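Type IV pilus biogenesis factor PilY1 (Pseudomonas aeruginosa, PDB 3HX6) primes type IV pilus assembly, takes part in adhesion to host cells, and appears to regulate twitching motility and pilus retraction by binding and releasing calcium. Local coordinates at residues G521-S533 / E541-P553. The protein carries 3 engineered substitutions. Residues are numbered along the deposited sequence; the frame is centred on the assembly and turned at random.
Sequences GTEQKGLGGLTLS and EVCSSGECLTVNP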
loop_
_atom_site.group_PDB
_atom_site.type_symbol
_atom_site.label_atom_id
_atom_site.label_comp_id
_atom_site.label_asym_id
_atom_site.label_seq_id
_atom_site.Cartn_x
_atom_site.Cartn_y
_atom_site.Cartn_z
ATOM N N GLY A 521 10.076 7.167 21.536
ATOM C CA GLY A 521 9.637 5.860 21.979
ATOM C C GLY A 521 8.253 5.853 22.593
ATOM O O GLY A 521 7.816 6.841 23.182
ATOM N N THR A 522 7.561 4.730 22.435
ATOM C CA THR A 522 6.229 4.556 22.990
ATOM C C THR A 522 6.027 3.091 23.365
ATOM O O THR A 522 6.441 2.182 22.638
ATOM C CB THR A 522 5.127 4.992 21.998
ATOM O OG1 THR A 522 3.846 4.854 22.622
ATOM C CG2 THR A 522 5.161 4.146 20.743
ATOM N N GLU A 523 5.400 2.881 24.518
ATOM C CA GLU A 523 5.129 1.551 25.043
ATOM C C GLU A 523 3.941 0.927 24.315
ATOM O O GLU A 523 2.892 1.556 24.189
ATOM C CB GLU A 523 4.846 1.665 26.543
ATOM C CG GLU A 523 4.572 0.364 27.273
ATOM C CD GLU A 523 4.386 0.578 28.766
ATOM O OE1 GLU A 523 3.521 1.395 29.152
ATOM O OE2 GLU A 523 5.110 -0.064 29.553
ATOM N N GLN A 524 4.106 -0.301 23.826
ATOM C CA GLN A 524 3.028 -0.992 23.111
ATOM C C GLN A 524 2.606 -2.312 23.763
ATOM O O GLN A 524 3.364 -2.923 24.516
ATOM C CB GLN A 524 3.424 -1.247 21.651
ATOM C CG GLN A 524 3.378 -0.005 20.769
ATOM C CD GLN A 524 3.393 -0.332 19.281
ATOM O OE1 GLN A 524 4.372 -0.861 18.755
ATOM N NE2 GLN A 524 2.297 -0.016 18.597
ATOM N N LYS A 525 1.385 -2.743 23.456
ATOM C CA LYS A 525 0.822 -3.975 24.006
ATOM C C LYS A 525 1.654 -5.231 23.767
ATOM O O LYS A 525 2.592 -5.233 22.963
ATOM C CB LYS A 525 -0.594 -4.203 23.465
ATOM C CG LYS A 525 -1.661 -3.344 24.130
ATOM C CD LYS A 525 -3.050 -3.672 23.591
ATOM C CE LYS A 525 -4.141 -2.945 24.368
ATOM N NZ LYS A 525 -3.956 -1.465 24.359
ATOM N N GLY A 526 1.282 -6.290 24.485
ATOM C CA GLY A 526 1.954 -7.578 24.411
ATOM C C GLY A 526 2.795 -7.861 23.185
ATOM O O GLY A 526 2.404 -7.560 22.057
ATOM N N LEU A 527 3.955 -8.464 23.421
ATOM C CA LEU A 527 4.904 -8.812 22.366
ATOM C C LEU A 527 4.268 -9.214 21.043
ATOM O O LEU A 527 3.235 -9.887 21.011
ATOM C CB LEU A 527 5.824 -9.937 22.845
ATOM C CG LEU A 527 6.842 -9.593 23.936
ATOM C CD1 LEU A 527 6.151 -9.151 25.219
ATOM C CD2 LEU A 527 7.692 -10.809 24.194
ATOM N N GLY A 528 4.903 -8.794 19.956
ATOM C CA GLY A 528 4.414 -9.110 18.629
ATOM C C GLY A 528 5.443 -8.780 17.564
ATOM O O GLY A 528 5.168 -8.898 16.368
ATOM N N GLY A 529 6.632 -8.368 18.000
ATOM C CA GLY A 529 7.691 -8.019 17.071
ATOM C C GLY A 529 7.296 -6.817 16.236
ATOM O O GLY A 529 6.206 -6.275 16.406
ATOM N N LEU A 530 8.180 -6.381 15.345
ATOM C CA LEU A 530 7.868 -5.243 14.492
ATOM C C LEU A 530 7.836 -5.626 13.022
ATOM O O LEU A 530 8.708 -6.341 12.529
ATOM C CB LEU A 530 8.877 -4.105 14.685
ATOM C CG LEU A 530 8.784 -3.228 15.933
ATOM C CD1 LEU A 530 9.716 -2.038 15.763
ATOM C CD2 LEU A 530 7.360 -2.741 16.139
ATOM N N THR A 531 6.815 -5.140 12.333
ATOM C CA THR A 531 6.654 -5.392 10.912
ATOM C C THR A 531 6.380 -4.057 10.247
ATOM O O THR A 531 5.717 -3.194 10.819
ATOM C CB THR A 531 5.475 -6.342 10.629
ATOM O OG1 THR A 531 5.742 -7.627 11.204
ATOM C CG2 THR A 531 5.278 -6.507 9.132
ATOM N N LEU A 532 6.909 -3.883 9.046
ATOM C CA LEU A 532 6.714 -2.650 8.304
ATOM C C LEU A 532 5.824 -2.970 7.117
ATOM O O LEU A 532 6.098 -3.899 6.364
ATOM C CB LEU A 532 8.069 -2.102 7.834
ATOM C CG LEU A 532 8.161 -0.781 7.056
ATOM C CD1 LEU A 532 7.680 -0.974 5.639
ATOM C CD2 LEU A 532 7.357 0.294 7.757
ATOM N N SER A 533 4.745 -2.211 6.964
ATOM C CA SER A 533 3.824 -2.424 5.856
ATOM C C SER A 533 3.285 -1.091 5.360
ATOM O O SER A 533 3.707 -0.029 5.815
ATOM C CB SER A 533 2.662 -3.323 6.286
ATOM O OG SER A 533 1.868 -2.692 7.277
ATOM N N GLU A 541 3.478 1.946 7.574
ATOM C CA GLU A 541 3.055 1.757 8.954
ATOM C C GLU A 541 3.960 0.730 9.588
ATOM O O GLU A 541 4.485 -0.142 8.907
ATOM C CB GLU A 541 1.644 1.183 9.046
ATOM C CG GLU A 541 0.521 2.006 8.495
ATOM C CD GLU A 541 -0.814 1.477 8.983
ATOM O OE1 GLU A 541 -0.999 0.240 8.967
ATOM O OE2 GLU A 541 -1.668 2.292 9.385
ATOM N N VAL A 542 4.122 0.826 10.898
ATOM C CA VAL A 542 4.917 -0.143 11.622
ATOM C C VAL A 542 3.942 -0.770 12.607
ATOM O O VAL A 542 3.243 -0.070 13.335
ATOM C CB VAL A 542 6.103 0.520 12.371
ATOM C CG1 VAL A 542 5.599 1.534 13.390
ATOM C CG2 VAL A 542 6.940 -0.552 13.050
ATOM N N CYS A 543 3.864 -2.091 12.603
ATOM C CA CYS A 543 2.949 -2.773 13.498
ATOM C C CYS A 543 3.710 -3.690 14.436
ATOM O O CYS A 543 4.813 -4.135 14.130
ATOM C CB CYS A 543 1.947 -3.617 12.707
ATOM S SG CYS A 543 1.033 -2.794 11.357
ATOM N N SER A 544 3.111 -3.967 15.585
ATOM C CA SER A 544 3.722 -4.856 16.556
ATOM C C SER A 544 2.664 -5.852 17.004
ATOM O O SER A 544 2.734 -7.040 16.689
ATOM C CB SER A 544 4.239 -4.067 17.760
ATOM O OG SER A 544 3.182 -3.409 18.430
ATOM N N SER A 545 1.674 -5.346 17.726
ATOM C CA SER A 545 0.596 -6.172 18.232
ATOM C C SER A 545 -0.507 -5.255 18.722
ATOM O O SER A 545 -0.264 -4.348 19.524
ATOM C CB SER A 545 1.098 -7.041 19.385
ATOM O OG SER A 545 0.056 -7.845 19.908
ATOM N N GLY A 546 -1.715 -5.490 18.227
ATOM C CA GLY A 546 -2.845 -4.673 18.620
ATOM C C GLY A 546 -2.840 -3.311 17.954
ATOM O O GLY A 546 -3.888 -2.816 17.540
ATOM N N GLU A 547 -1.663 -2.702 17.840
ATOM C CA GLU A 547 -1.559 -1.383 17.231
ATOM C C GLU A 547 -0.547 -1.283 16.098
ATOM O O GLU A 547 0.535 -1.865 16.146
ATOM C CB GLU A 547 -1.196 -0.332 18.288
ATOM C CG GLU A 547 -2.374 0.304 19.033
ATOM C CD GLU A 547 -2.996 1.479 18.282
ATOM O OE1 GLU A 547 -2.282 2.476 18.030
ATOM O OE2 GLU A 547 -4.201 1.408 17.949
ATOM N N CYS A 548 -0.931 -0.539 15.072
ATOM C CA CYS A 548 -0.071 -0.269 13.937
ATOM C C CYS A 548 0.050 1.240 14.008
ATOM O O CYS A 548 -0.921 1.923 14.334
ATOM C CB CYS A 548 -0.738 -0.640 12.618
ATOM S SG CYS A 548 -0.801 -2.400 12.150
ATOM N N LEU A 549 1.229 1.771 13.719
ATOM C CA LEU A 549 1.408 3.211 13.765
ATOM C C LEU A 549 1.905 3.730 12.426
ATOM O O LEU A 549 2.921 3.266 11.910
ATOM C CB LEU A 549 2.405 3.585 14.863
ATOM C CG LEU A 549 2.089 3.113 16.286
ATOM C CD1 LEU A 549 3.252 3.463 17.198
ATOM C CD2 LEU A 549 0.811 3.761 16.792
ATOM N N THR A 550 1.171 4.677 11.852
ATOM C CA THR A 550 1.584 5.266 10.593
ATOM C C THR A 550 2.925 5.922 10.909
ATOM O O THR A 550 3.077 6.560 11.950
ATOM C CB THR A 550 0.586 6.348 10.116
ATOM O OG1 THR A 550 -0.722 5.774 9.989
ATOM C CG2 THR A 550 1.017 6.911 8.764
ATOM N N VAL A 551 3.902 5.754 10.027
ATOM C CA VAL A 551 5.210 6.338 10.270
ATOM C C VAL A 551 5.691 7.263 9.164
ATOM O O VAL A 551 5.287 7.146 8.006
ATOM C CB VAL A 551 6.275 5.245 10.488
ATOM C CG1 VAL A 551 6.000 4.509 11.785
ATOM C CG2 VAL A 551 6.266 4.275 9.321
ATOM N N ASN A 552 6.556 8.190 9.544
ATOM C CA ASN A 552 7.128 9.140 8.608
ATOM C C ASN A 552 8.634 8.896 8.552
ATOM O O ASN A 552 9.362 9.240 9.476
ATOM C CB ASN A 552 6.824 10.569 9.061
ATOM C CG ASN A 552 7.535 11.609 8.224
ATOM O OD1 ASN A 552 7.749 11.418 7.027
ATOM N ND2 ASN A 552 7.890 12.729 8.851
ATOM N N PRO A 553 9.112 8.288 7.456
ATOM C CA PRO A 553 10.531 7.976 7.246
ATOM C C PRO A 553 11.418 9.216 7.240
ATOM O O PRO A 553 12.635 9.116 7.352
ATOM C CB PRO A 553 10.537 7.270 5.889
ATOM C CG PRO A 553 9.157 6.696 5.784
ATOM C CD PRO A 553 8.309 7.825 6.313
#
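Thr531 to Ser533 pair with Glu541 to Cys543 as the two arms of an antiparallel beta hairpin, to which strand 548-550 adds a third strand on the far side of 541-543. This small meander lies near the C-terminal end of the adhesin's C-terminal domain. Backbone bonds run both ways at two hydrogen-bonded pairs: Thr531 N reaches Cys543 O at 2.9 Å and Cys543 N returns to Thr531 O, while Ser533 and Glu541 repeat the exchange. The straightest is Ser533 N to Glu541 O, with 171° at the hydrogen. Leu532 and Val542 form the non-hydrogen-bonded pair between them.

Before the hairpin, residues 525-530 arch around the turn that follows Cys543, and Gln524 reaches in from strand 521-524 of the large mixed sheet. With CG anti to its carbonyl carbon (chi1 -75°) and the chain extended beyond it, the side chain runs along Ser544: CB lies 3.9 Å from Ser544 OG, CG passes at a similar distance, and CD closes on the same hydroxyl. At the tip, OE1 accepts a weak hydrogen bond of 2.8 Å from Ser544 OG and another bond from Thr480, so this one oxygen ties the turn to strand 477-483 of the mixed sheet. NE2, the other branch of the amide, packs against Glu547 CB at 3.5 Å and the Leu549 methyl CD1. The amide stands nearly at right angles (84°) to the Glu547 carboxylate, which turns off to a salt bridge with Arg410.

Leu530 CD2 packs 3.8 Å from both Val542 CG2 and Ser544 CB. On the face that carries Thr531, Ser533 and Cys543, opposite Leu532 and Val542, a disulfide of 2.0 Å joins Cys543 SG to Cys548 SG, with Ser533 OG 4.2 Å from Cys543 SG.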